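Local atomic coordinates of Endonuclease/exonuclease/phosphatase domain-containing protein (Enterococcus faecalis, PDB entry 3L1W), a protein that is of unknown function but belongs to the endonuclease/exonuclease/phosphatase family and may act as a 3'-5' exonuclease on RNA. Residues 36-41 and 124-129; 42-47 and 73-78; 104-109 and 132-137; 196-201 and 213-218. All blocks are in the same frame, centred on the assembly; numbering follows the deposited sequence.

Contact 1 (36-41 and 124-129). With SO4 (sulfate ion), chain G.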
# COMPACT_ATOMS: atom_id res chain seq x y z
N TRP A 36 -3.33 -2.61 -9.45
CA TRP A 36 -4.54 -1.91 -9.87
C TRP A 36 -5.18 -2.56 -11.09
O TRP A 36 -4.55 -3.40 -11.75
CB TRP A 36 -4.20 -0.46 -10.22
CG TRP A 36 -3.33 0.27 -9.21
CD1 TRP A 36 -3.71 0.80 -8.01
CD2 TRP A 36 -1.94 0.57 -9.36
NE1 TRP A 36 -2.63 1.40 -7.40
CE2 TRP A 36 -1.53 1.28 -8.20
CE3 TRP A 36 -0.98 0.30 -10.35
CZ2 TRP A 36 -0.23 1.72 -8.02
CZ3 TRP A 36 0.31 0.75 -10.16
CH2 TRP A 36 0.68 1.45 -9.01
N SER A 37 -6.42 -2.18 -11.41
CA SER A 37 -7.01 -2.57 -12.69
C SER A 37 -6.22 -1.99 -13.85
O SER A 37 -6.03 -2.66 -14.87
CB SER A 37 -8.46 -2.09 -12.81
OG SER A 37 -9.36 -2.91 -12.08
N LEU A 38 -5.78 -0.74 -13.70
CA LEU A 38 -5.03 -0.09 -14.76
C LEU A 38 -4.18 1.03 -14.19
O LEU A 38 -4.50 1.57 -13.13
CB LEU A 38 -5.96 0.45 -15.85
CG LEU A 38 -6.94 1.53 -15.41
CD1 LEU A 38 -6.33 2.91 -15.64
CD2 LEU A 38 -8.25 1.41 -16.18
N CYS A 39 -3.10 1.37 -14.89
CA CYS A 39 -2.20 2.42 -14.45
C CYS A 39 -1.72 3.19 -15.67
O CYS A 39 -1.19 2.60 -16.61
CB CYS A 39 -0.99 1.82 -13.71
SG CYS A 39 0.09 3.06 -12.91
N CYS A 40 -1.89 4.51 -15.65
CA CYS A 40 -1.26 5.35 -16.67
C CYS A 40 0.18 5.60 -16.26
O CYS A 40 0.46 5.90 -15.10
CB CYS A 40 -2.00 6.69 -16.81
SG CYS A 40 -3.60 6.53 -17.66
N ILE A 41 1.09 5.46 -17.22
CA ILE A 41 2.52 5.62 -16.97
C ILE A 41 3.04 6.75 -17.84
O ILE A 41 2.72 6.81 -19.03
CB ILE A 41 3.27 4.33 -17.38
CG1 ILE A 41 2.87 3.16 -16.49
CG2 ILE A 41 4.80 4.54 -17.30
CD1 ILE A 41 3.30 3.33 -15.03
N THR A 124 -21.02 -1.12 -20.14
CA THR A 124 -20.74 0.17 -20.75
C THR A 124 -19.26 0.53 -20.67
O THR A 124 -18.63 0.35 -19.63
CB THR A 124 -21.55 1.28 -20.08
OG1 THR A 124 -21.33 1.23 -18.67
CG2 THR A 124 -23.04 1.09 -20.36
N PRO A 125 -18.70 1.05 -21.77
CA PRO A 125 -17.28 1.41 -21.87
C PRO A 125 -16.97 2.67 -21.08
O PRO A 125 -17.86 3.45 -20.75
CB PRO A 125 -17.10 1.70 -23.36
CG PRO A 125 -18.32 1.19 -24.04
CD PRO A 125 -19.41 1.28 -23.03
N PHE A 126 -15.69 2.85 -20.77
CA PHE A 126 -15.21 4.12 -20.24
C PHE A 126 -13.91 4.53 -20.93
O PHE A 126 -13.18 3.68 -21.46
CB PHE A 126 -15.03 4.07 -18.72
CG PHE A 126 -13.98 3.09 -18.26
CD1 PHE A 126 -14.30 1.74 -18.10
CD2 PHE A 126 -12.69 3.51 -17.98
CE1 PHE A 126 -13.34 0.84 -17.67
CE2 PHE A 126 -11.72 2.61 -17.55
CZ PHE A 126 -12.05 1.27 -17.40
N LEU A 127 -13.63 5.82 -20.91
CA LEU A 127 -12.45 6.37 -21.57
C LEU A 127 -11.34 6.68 -20.57
O LEU A 127 -11.59 7.28 -19.52
CB LEU A 127 -12.84 7.65 -22.33
CG LEU A 127 -11.72 8.41 -23.03
CD1 LEU A 127 -11.10 7.57 -24.13
CD2 LEU A 127 -12.26 9.72 -23.59
N VAL A 128 -10.12 6.26 -20.90
CA VAL A 128 -8.93 6.64 -20.12
C VAL A 128 -8.01 7.50 -20.98
O VAL A 128 -7.69 7.12 -22.11
CB VAL A 128 -8.16 5.41 -19.64
CG1 VAL A 128 -6.86 5.83 -18.93
CG2 VAL A 128 -9.02 4.55 -18.73
N ILE A 129 -7.59 8.66 -20.47
CA ILE A 129 -6.69 9.55 -21.20
C ILE A 129 -5.44 9.76 -20.35
O ILE A 129 -5.53 10.27 -19.24
CB ILE A 129 -7.34 10.93 -21.46
CG1 ILE A 129 -8.69 10.78 -22.18
CG2 ILE A 129 -6.39 11.80 -22.27
CD1 ILE A 129 -9.49 12.09 -22.27
S SO4 G . -9.13 -3.61 -8.52
O1 SO4 G . -7.68 -3.74 -8.42
O2 SO4 G . -9.68 -4.92 -8.88
O3 SO4 G . -9.68 -3.19 -7.24
O4 SO4 G . -9.48 -2.65 -9.57

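Contact 2 (42-47 and 73-78)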
# COMPACT_ATOMS: atom_id res chain seq x y z
N GLN A 42 3.84 7.64 -17.26
CA GLN A 42 4.55 8.65 -18.05
C GLN A 42 6.06 8.45 -18.00
O GLN A 42 6.59 7.86 -17.05
CB GLN A 42 4.22 10.08 -17.58
CG GLN A 42 2.74 10.42 -17.58
CD GLN A 42 2.05 9.85 -16.35
OE1 GLN A 42 2.60 9.88 -15.25
NE2 GLN A 42 0.84 9.33 -16.53
N GLU A 43 6.73 8.95 -19.03
CA GLU A 43 8.20 9.02 -19.13
C GLU A 43 8.88 7.66 -19.30
O GLU A 43 9.73 7.27 -18.51
CB GLU A 43 8.81 9.78 -17.95
CG GLU A 43 8.35 11.24 -17.88
CD GLU A 43 9.26 12.12 -17.04
OE1 GLU A 43 10.43 11.76 -16.83
OE2 GLU A 43 8.81 13.21 -16.61
N VAL A 44 8.50 6.94 -20.35
CA VAL A 44 9.13 5.66 -20.64
C VAL A 44 9.71 5.62 -22.05
O VAL A 44 8.98 5.69 -23.05
CB VAL A 44 8.17 4.47 -20.40
CG1 VAL A 44 7.96 4.27 -18.91
CG2 VAL A 44 6.82 4.69 -21.11
N ARG A 45 11.03 5.52 -22.13
CA ARG A 45 11.70 5.24 -23.38
C ARG A 45 11.49 3.77 -23.73
O ARG A 45 10.97 3.00 -22.90
CB ARG A 45 13.18 5.60 -23.25
CG ARG A 45 13.40 7.11 -23.08
CD ARG A 45 14.88 7.49 -23.01
NE ARG A 45 15.62 6.95 -24.15
CZ ARG A 45 15.50 7.41 -25.40
NH1 ARG A 45 16.20 6.85 -26.38
NH2 ARG A 45 14.68 8.41 -25.67
N PRO A 46 11.86 3.36 -24.95
CA PRO A 46 11.53 1.99 -25.37
C PRO A 46 12.05 0.91 -24.43
O PRO A 46 11.36 -0.09 -24.21
CB PRO A 46 12.18 1.89 -26.75
CG PRO A 46 12.10 3.29 -27.27
CD PRO A 46 12.36 4.18 -26.08
N ASN A 47 13.25 1.09 -23.89
CA ASN A 47 13.79 0.11 -22.96
C ASN A 47 12.94 -0.02 -21.70
O ASN A 47 12.77 -1.11 -21.16
CB ASN A 47 15.25 0.40 -22.63
CG ASN A 47 15.43 1.68 -21.85
OD1 ASN A 47 14.86 2.72 -22.20
ND2 ASN A 47 16.23 1.62 -20.79
N GLY A 73 7.95 7.97 -24.30
CA GLY A 73 6.55 7.68 -24.53
C GLY A 73 5.69 7.56 -23.29
O GLY A 73 6.12 7.85 -22.17
N LEU A 74 4.46 7.13 -23.52
CA LEU A 74 3.47 6.93 -22.48
C LEU A 74 3.02 5.48 -22.56
O LEU A 74 3.15 4.83 -23.60
CB LEU A 74 2.26 7.82 -22.71
CG LEU A 74 2.50 9.32 -22.80
CD1 LEU A 74 1.20 10.06 -23.08
CD2 LEU A 74 3.17 9.84 -21.52
N ALA A 75 2.48 4.97 -21.46
CA ALA A 75 1.90 3.64 -21.48
C ALA A 75 0.64 3.62 -20.66
O ALA A 75 0.45 4.43 -19.74
CB ALA A 75 2.90 2.59 -20.93
N ILE A 76 -0.25 2.70 -21.00
CA ILE A 76 -1.34 2.36 -20.11
C ILE A 76 -1.22 0.88 -19.83
O ILE A 76 -1.27 0.06 -20.74
CB ILE A 76 -2.72 2.67 -20.72
CG1 ILE A 76 -2.84 4.16 -21.03
CG2 ILE A 76 -3.84 2.24 -19.74
CD1 ILE A 76 -4.10 4.53 -21.79
N LEU A 77 -0.97 0.55 -18.56
CA LEU A 77 -0.89 -0.84 -18.15
C LEU A 77 -2.27 -1.24 -17.68
O LEU A 77 -2.94 -0.47 -16.98
CB LEU A 77 0.10 -0.99 -16.98
CG LEU A 77 1.52 -0.50 -17.22
CD1 LEU A 77 2.39 -0.73 -15.99
CD2 LEU A 77 2.13 -1.20 -18.44
N TYR A 78 -2.71 -2.44 -18.04
CA TYR A 78 -4.01 -2.90 -17.57
C TYR A 78 -4.05 -4.41 -17.40
O TYR A 78 -3.29 -5.15 -18.03
CB TYR A 78 -5.16 -2.41 -18.47
CG TYR A 78 -5.10 -2.91 -19.90
CD1 TYR A 78 -5.89 -3.97 -20.32
CD2 TYR A 78 -4.25 -2.32 -20.82
CE1 TYR A 78 -5.85 -4.42 -21.63
CE2 TYR A 78 -4.20 -2.77 -22.14
CZ TYR A 78 -5.00 -3.82 -22.53
OH TYR A 78 -4.95 -4.26 -23.83

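Contact 3 (104-109 and 132-137)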
# COMPACT_ATOMS: atom_id res chain seq x y z
N PRO A 104 3.13 25.30 -31.32
CA PRO A 104 3.89 26.56 -31.34
C PRO A 104 4.43 27.00 -29.98
O PRO A 104 5.52 27.58 -29.93
CB PRO A 104 2.85 27.57 -31.84
CG PRO A 104 2.00 26.76 -32.79
CD PRO A 104 1.90 25.39 -32.13
N GLU A 105 3.70 26.73 -28.90
CA GLU A 105 4.10 27.19 -27.57
C GLU A 105 5.00 26.20 -26.85
O GLU A 105 5.57 26.52 -25.81
CB GLU A 105 2.86 27.42 -26.70
CG GLU A 105 1.80 28.31 -27.31
CD GLU A 105 1.76 29.68 -26.68
OE1 GLU A 105 2.83 30.32 -26.60
OE2 GLU A 105 0.66 30.12 -26.27
N ALA A 106 5.11 24.98 -27.39
CA ALA A 106 5.74 23.89 -26.64
C ALA A 106 7.20 23.72 -27.00
O ALA A 106 7.64 24.17 -28.06
CB ALA A 106 4.98 22.58 -26.86
N GLY A 107 7.95 23.05 -26.13
CA GLY A 107 9.37 22.86 -26.34
C GLY A 107 9.75 21.55 -27.00
O GLY A 107 10.92 21.32 -27.32
N CYS A 108 8.77 20.68 -27.21
CA CYS A 108 9.05 19.36 -27.77
C CYS A 108 7.74 18.69 -28.17
O CYS A 108 6.67 19.10 -27.73
CB CYS A 108 9.79 18.49 -26.75
SG CYS A 108 8.80 18.07 -25.28
N PRO A 109 7.82 17.64 -29.00
CA PRO A 109 6.60 16.89 -29.31
C PRO A 109 6.04 16.30 -28.03
O PRO A 109 6.81 15.87 -27.15
CB PRO A 109 7.09 15.79 -30.25
CG PRO A 109 8.41 16.27 -30.78
CD PRO A 109 9.01 17.06 -29.66
N HIS A 132 0.42 13.91 -20.21
CA HIS A 132 1.71 14.46 -19.79
C HIS A 132 1.95 15.78 -20.49
O HIS A 132 2.38 15.81 -21.65
CB HIS A 132 2.88 13.50 -20.06
CG HIS A 132 4.14 13.90 -19.38
ND1 HIS A 132 5.35 13.28 -19.60
CD2 HIS A 132 4.38 14.87 -18.46
CE1 HIS A 132 6.29 13.85 -18.86
NE2 HIS A 132 5.72 14.82 -18.15
N LEU A 133 1.67 16.87 -19.80
CA LEU A 133 1.72 18.18 -20.44
C LEU A 133 3.12 18.75 -20.38
O LEU A 133 3.94 18.30 -19.58
CB LEU A 133 0.73 19.15 -19.78
CG LEU A 133 -0.72 18.67 -19.75
CD1 LEU A 133 -1.63 19.70 -19.10
CD2 LEU A 133 -1.21 18.35 -21.16
N ASP A 134 3.39 19.73 -21.24
CA ASP A 134 4.71 20.34 -21.36
C ASP A 134 5.13 21.04 -20.08
O ASP A 134 4.31 21.66 -19.40
CB ASP A 134 4.68 21.36 -22.51
CG ASP A 134 5.94 21.34 -23.34
OD1 ASP A 134 6.26 20.29 -23.92
OD2 ASP A 134 6.60 22.39 -23.42
N HIS A 135 6.40 20.94 -19.73
CA HIS A 135 6.91 21.62 -18.53
C HIS A 135 7.29 23.07 -18.81
O HIS A 135 7.46 23.86 -17.89
CB HIS A 135 8.12 20.87 -17.95
CG HIS A 135 9.25 20.70 -18.92
ND1 HIS A 135 10.18 21.69 -19.17
CD2 HIS A 135 9.61 19.65 -19.69
CE1 HIS A 135 11.05 21.26 -20.05
NE2 HIS A 135 10.74 20.03 -20.39
N ILE A 136 7.41 23.43 -20.08
CA ILE A 136 8.00 24.71 -20.44
C ILE A 136 7.25 25.94 -19.89
O ILE A 136 7.88 26.89 -19.42
CB ILE A 136 8.18 24.81 -21.98
CG1 ILE A 136 9.21 25.86 -22.35
CG2 ILE A 136 6.86 25.09 -22.66
CD1 ILE A 136 9.36 26.02 -23.85
N SER A 137 5.92 25.93 -19.94
CA SER A 137 5.16 27.10 -19.53
C SER A 137 3.69 26.78 -19.29
O SER A 137 3.18 25.78 -19.79
CB SER A 137 5.25 28.19 -20.59
OG SER A 137 4.43 27.88 -21.71

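Contact 4 (196-201 and 213-218)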
# COMPACT_ATOMS: atom_id res chain seq x y z
N ARG A 196 -0.82 15.25 -0.24
CA ARG A 196 -1.60 15.75 -1.36
C ARG A 196 -0.72 16.02 -2.59
O ARG A 196 -1.19 15.94 -3.72
CB ARG A 196 -2.40 17.00 -0.96
CG ARG A 196 -3.53 16.70 0.02
CD ARG A 196 -4.27 17.97 0.48
NE ARG A 196 -4.86 18.71 -0.64
CZ ARG A 196 -6.04 18.43 -1.19
NH1 ARG A 196 -6.77 17.42 -0.74
NH2 ARG A 196 -6.48 19.17 -2.20
N GLY A 197 0.55 16.32 -2.35
CA GLY A 197 1.52 16.50 -3.42
C GLY A 197 2.15 15.19 -3.84
O GLY A 197 2.08 14.19 -3.11
N THR A 198 2.78 15.20 -5.01
CA THR A 198 3.21 13.98 -5.66
C THR A 198 4.66 13.99 -6.14
O THR A 198 5.22 12.95 -6.44
CB THR A 198 2.30 13.71 -6.89
OG1 THR A 198 2.45 14.77 -7.83
CG2 THR A 198 0.83 13.66 -6.46
N PHE A 199 5.27 15.17 -6.22
CA PHE A 199 6.62 15.24 -6.76
C PHE A 199 7.66 15.58 -5.69
O PHE A 199 7.58 16.64 -5.06
CB PHE A 199 6.70 16.28 -7.89
CG PHE A 199 8.08 16.41 -8.47
CD1 PHE A 199 8.57 15.45 -9.35
CD2 PHE A 199 8.90 17.47 -8.12
CE1 PHE A 199 9.84 15.55 -9.88
CE2 PHE A 199 10.18 17.58 -8.64
CZ PHE A 199 10.66 16.61 -9.52
N GLN A 200 8.64 14.69 -5.49
CA GLN A 200 9.63 14.86 -4.43
C GLN A 200 11.06 15.01 -4.94
O GLN A 200 11.99 15.18 -4.15
CB GLN A 200 9.55 13.74 -3.37
CG GLN A 200 8.90 12.43 -3.81
CD GLN A 200 9.74 11.61 -4.77
OE1 GLN A 200 10.90 11.93 -5.04
NE2 GLN A 200 9.17 10.51 -5.28
N ASN A 201 11.25 14.95 -6.26
CA ASN A 201 12.57 15.19 -6.84
C ASN A 201 13.64 14.20 -6.33
O ASN A 201 14.82 14.54 -6.26
CB ASN A 201 13.01 16.63 -6.54
CG ASN A 201 14.10 17.11 -7.47
OD1 ASN A 201 14.12 16.77 -8.65
ND2 ASN A 201 15.03 17.90 -6.93
N GLU A 213 2.42 19.54 -6.34
CA GLU A 213 1.18 18.87 -6.72
C GLU A 213 1.00 18.98 -8.23
O GLU A 213 0.35 19.91 -8.73
CB GLU A 213 -0.02 19.50 -6.02
CG GLU A 213 0.02 19.39 -4.51
CD GLU A 213 -1.05 20.22 -3.83
OE1 GLU A 213 -1.89 20.83 -4.52
OE2 GLU A 213 -1.03 20.28 -2.58
N ILE A 214 1.59 18.04 -8.96
CA ILE A 214 1.56 18.14 -10.42
C ILE A 214 0.89 16.95 -11.11
O ILE A 214 0.55 17.03 -12.29
CB ILE A 214 2.96 18.40 -11.02
CG1 ILE A 214 3.96 17.30 -10.65
CG2 ILE A 214 3.47 19.79 -10.60
CD1 ILE A 214 5.34 17.50 -11.29
N ASP A 215 0.68 15.86 -10.37
CA ASP A 215 -0.03 14.69 -10.92
C ASP A 215 -1.46 14.70 -10.42
O ASP A 215 -1.70 15.03 -9.27
CB ASP A 215 0.66 13.41 -10.48
CG ASP A 215 2.10 13.34 -10.92
OD1 ASP A 215 2.33 13.15 -12.13
OD2 ASP A 215 3.00 13.51 -10.07
N TYR A 216 -2.39 14.31 -11.29
CA TYR A 216 -3.82 14.40 -11.01
C TYR A 216 -4.60 13.23 -11.58
O TYR A 216 -4.24 12.66 -12.61
CB TYR A 216 -4.41 15.69 -11.60
CG TYR A 216 -3.88 16.93 -10.93
CD1 TYR A 216 -4.63 17.59 -9.96
CD2 TYR A 216 -2.63 17.44 -11.25
CE1 TYR A 216 -4.14 18.72 -9.33
CE2 TYR A 216 -2.13 18.56 -10.62
CZ TYR A 216 -2.89 19.20 -9.67
OH TYR A 216 -2.39 20.32 -9.06
N ILE A 217 -5.69 12.89 -10.90
CA ILE A 217 -6.69 11.99 -11.44
C ILE A 217 -8.00 12.75 -11.48
O ILE A 217 -8.63 12.98 -10.44
CB ILE A 217 -6.82 10.70 -10.61
CG1 ILE A 217 -5.51 9.91 -10.65
CG2 ILE A 217 -7.98 9.84 -11.11
CD1 ILE A 217 -5.55 8.61 -9.81
N TYR A 218 -8.39 13.17 -12.68
CA TYR A 218 -9.64 13.90 -12.89
C TYR A 218 -10.71 12.93 -13.37
O TYR A 218 -10.45 12.05 -14.20
CB TYR A 218 -9.44 15.02 -13.92
CG TYR A 218 -8.95 16.33 -13.33
CD1 TYR A 218 -9.85 17.19 -12.71
CD2 TYR A 218 -7.62 16.71 -13.42
CE1 TYR A 218 -9.42 18.40 -12.17
CE2 TYR A 218 -7.18 17.93 -12.89
CZ TYR A 218 -8.09 18.76 -12.27
OH TYR A 218 -7.68 19.96 -11.74
O HOH W 1 -2.54 20.87 -0.59
O HOH W 2 -4.67 21.21 -3.22

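Contact 1 (36-41 and 124-129)
The two beta-sheets of the DNase I-like sandwich face each other here, strand 38-44 belonging to one and strand 126-132 to the other. The axes of the segments 38-41 and 126-129 pass 9.0 Å apart at an angle of 30°, a separation that side chains have to fill. Leu38 and Cys40, which alternate with the outward-turned Cys39, point inward, and Phe126 and Val128 answer them. Leu38 meets Phe126 tip to tip: its CD2 comes up in the plane of the ring at the edge, 3.9 Å from Phe126 CE2. With CG in the crowded position between backbone N and carbonyl carbon in both, the two tips meet in the gap. The same methyl, Leu38 CD2, lies 4.1 Å from Val128 CG2. The other branch of the valine serves the next inward-pointing residue of the strand, with Val128 CG1 3.6 Å from Cys40 SG; a compact thiol suits this narrower place. Trp222 meets the Phe126 ring edge to face. Just before the strand begins, Ser37 OG donates to sulfate O4 at 2.5 Å, and Lys2 N and Lys82 NZ hold the same ion, probably taken from the crystallisation liquor. At the far end Ile41 O accepts from Asn130 ND2, a polar tie between the strands. The four inward side chains are apolar, consistent with cohesion by close fit in a buried interface, while the sulfate is bound at the strand's N-terminal start.

Contact 2 (42-47 and 73-78)
Strand 38-44 ends against the start of strand 73-78, and the closest fit is around Gly73. Val44 and Gly73 form an antiparallel hydrogen-bonded pair with unequal bonds. Val44 N gives a nearly straight bond (175°) to Gly73 O at 3.1 Å, whereas the return bond from Gly73 N to Val44 O is shorter, 2.8 Å, but bent to 138°. In both, the donor stands above the plane of the accepting carbonyl. The absent side chain of Gly73 leaves room beside Val44 O. Val44 CG2 comes within 3.4 Å of Gly73 O. Beyond it the strands diverge, their segment axes at 112°; the Gln42 and Leu74 side chains cross obliquely, Leu74 CD2 lying 4.0 Å from Gln42 CG. The amide of Gln42 turns elsewhere, NE2 bonding to Asn130 OD1 and Thr5 OG1. Partly exposed Glu43 and Arg45 point away from strand 73-78, and Arg45 is the N-cap of helix 46-55. Glu43 OE1 bonds to Val10 N and OE2 to Asn7 ND2. A glutamate at this place in the family usually binds the catalytic metal, so Glu43 probably does the same. Its backbone is left-handed, with positive phi and psi, as expected at the first position of the G1 beta bulge that Glu43 and Val44 form opposite Gly73.

Contact 3 (104-109 and 132-137)
Two loops on the rim of the sandwich meet here: residues 104-109 lead into strand 111-119, while residues 132-137 join strand 126-132 to helix 138-151. The polar part centres on the buried carboxylate of Asp134. Gly107 N donates to Asp134 OD2 at 3.1 Å along a fairly straight line (166°), although the exact place of that oxygen is less certain. The other oxygen, OD1, forms a salt bridge with NE of Arg110, the residue after segment 104-109, so that one aspartate grips the loop through both its backbone and a side chain. The guanidinium probably keeps the acid ionised despite its burial. An acid with two acceptor oxygens and a short stem suits such a double role. Further on, Asp134 O accepts from Arg141 NH1, tying the same residue to helix 138-151. Ser137, the N-cap of that helix, bonds through OG to Ala140 N, and a sulfate lies about 4 Å from its side chain.

The van der Waals packing is thinner and lies at the surface. Ala106 offers only a methyl, with CB 3.9 Å from Asp134 CG, small enough to sit beside the carboxylate. Ile136, CG1 anti to the backbone N (chi1 -160°), stretches CD1 to within 4.0 Å of Gly107 CA, where no side chain intervenes. Its other branch reaches back to the carbonyl of Glu105, Ile136 CG2 lying 3.7 Å from Glu105 O. Beside the other carboxylate oxygen, Cys108 SG lies 3.6 Å from Asp134 OD1.

Contact 4 (196-201 and 213-218)
Thr198 carries the buried heart of this contact between the loop 196-201 and the start of strand 215-220. Its CB lies close to the acid of Asp215, 3.3 Å from Asp215 OD2. From there OG1, in the position between backbone N and carbonyl carbon (chi1 62°), donates a short bond of 2.6 Å to Asp215 OD2, arriving on the anti lone pair. The remaining branch, CG2, turns to the strand and rests 4.0 Å from Asp215 O. Threonine suits the spot because one branch can hold the carboxylate while the other packs. Asp215 OD2 also accepts from His242 ND1, so two donors grip one oxygen, which would hold the acid in place and probably stabilise its charge.

Next along the loop, Phe199 and Ile214 lie side by side, pointing the same way, with Phe199 CB 3.9 Å from Ile214 CD1. The ring of Phe199 meets His242 edge to face.

The other end is more open and wet. Glu213, modelled in two conformers of which one is described, presses CG to 3.4 Å from Gly197 CA, a closeness the bare glycine permits. Its carboxylate reaches Arg196 through two waters, one linking OE2 to NE and the other OE1 to NH2, both in the plane of the guanidinium; NH2 also bonds to Asn188. Tyr216 OH donates to Glu213 O, bracing the turn into the strand. Thr198 and Phe199 both face Glu212, a classic beta bulge, and the Asp215-His242 pair with threonine behind it resembles the Asp-His pairs of DNase I-like active sites.

How the contacts relate
Contacts 1 and 2 share strand 38-44, and their centres lie 14 Å apart: strand 73-78 flanks it within one sheet, with Cys39 N 2.8 Å from Leu77 O, while contact 1 joins that sheet to the other across the sandwich. Strand 126-132 runs on from contact 1 into contact 3, whose His132 packs on contact 2, His132 CE1 being 3.4 Å from Glu43 OE2. Contact 4 touches none of the others; its nearest atoms are about 5 Å from contact 2 and 7 Å from contact 3. Glu43, His132 and Asp215 thus probably line one family-type active site from three contacts, whereas contact 1 is interior packing away from that site, its centre 24 Å from that of contact 3.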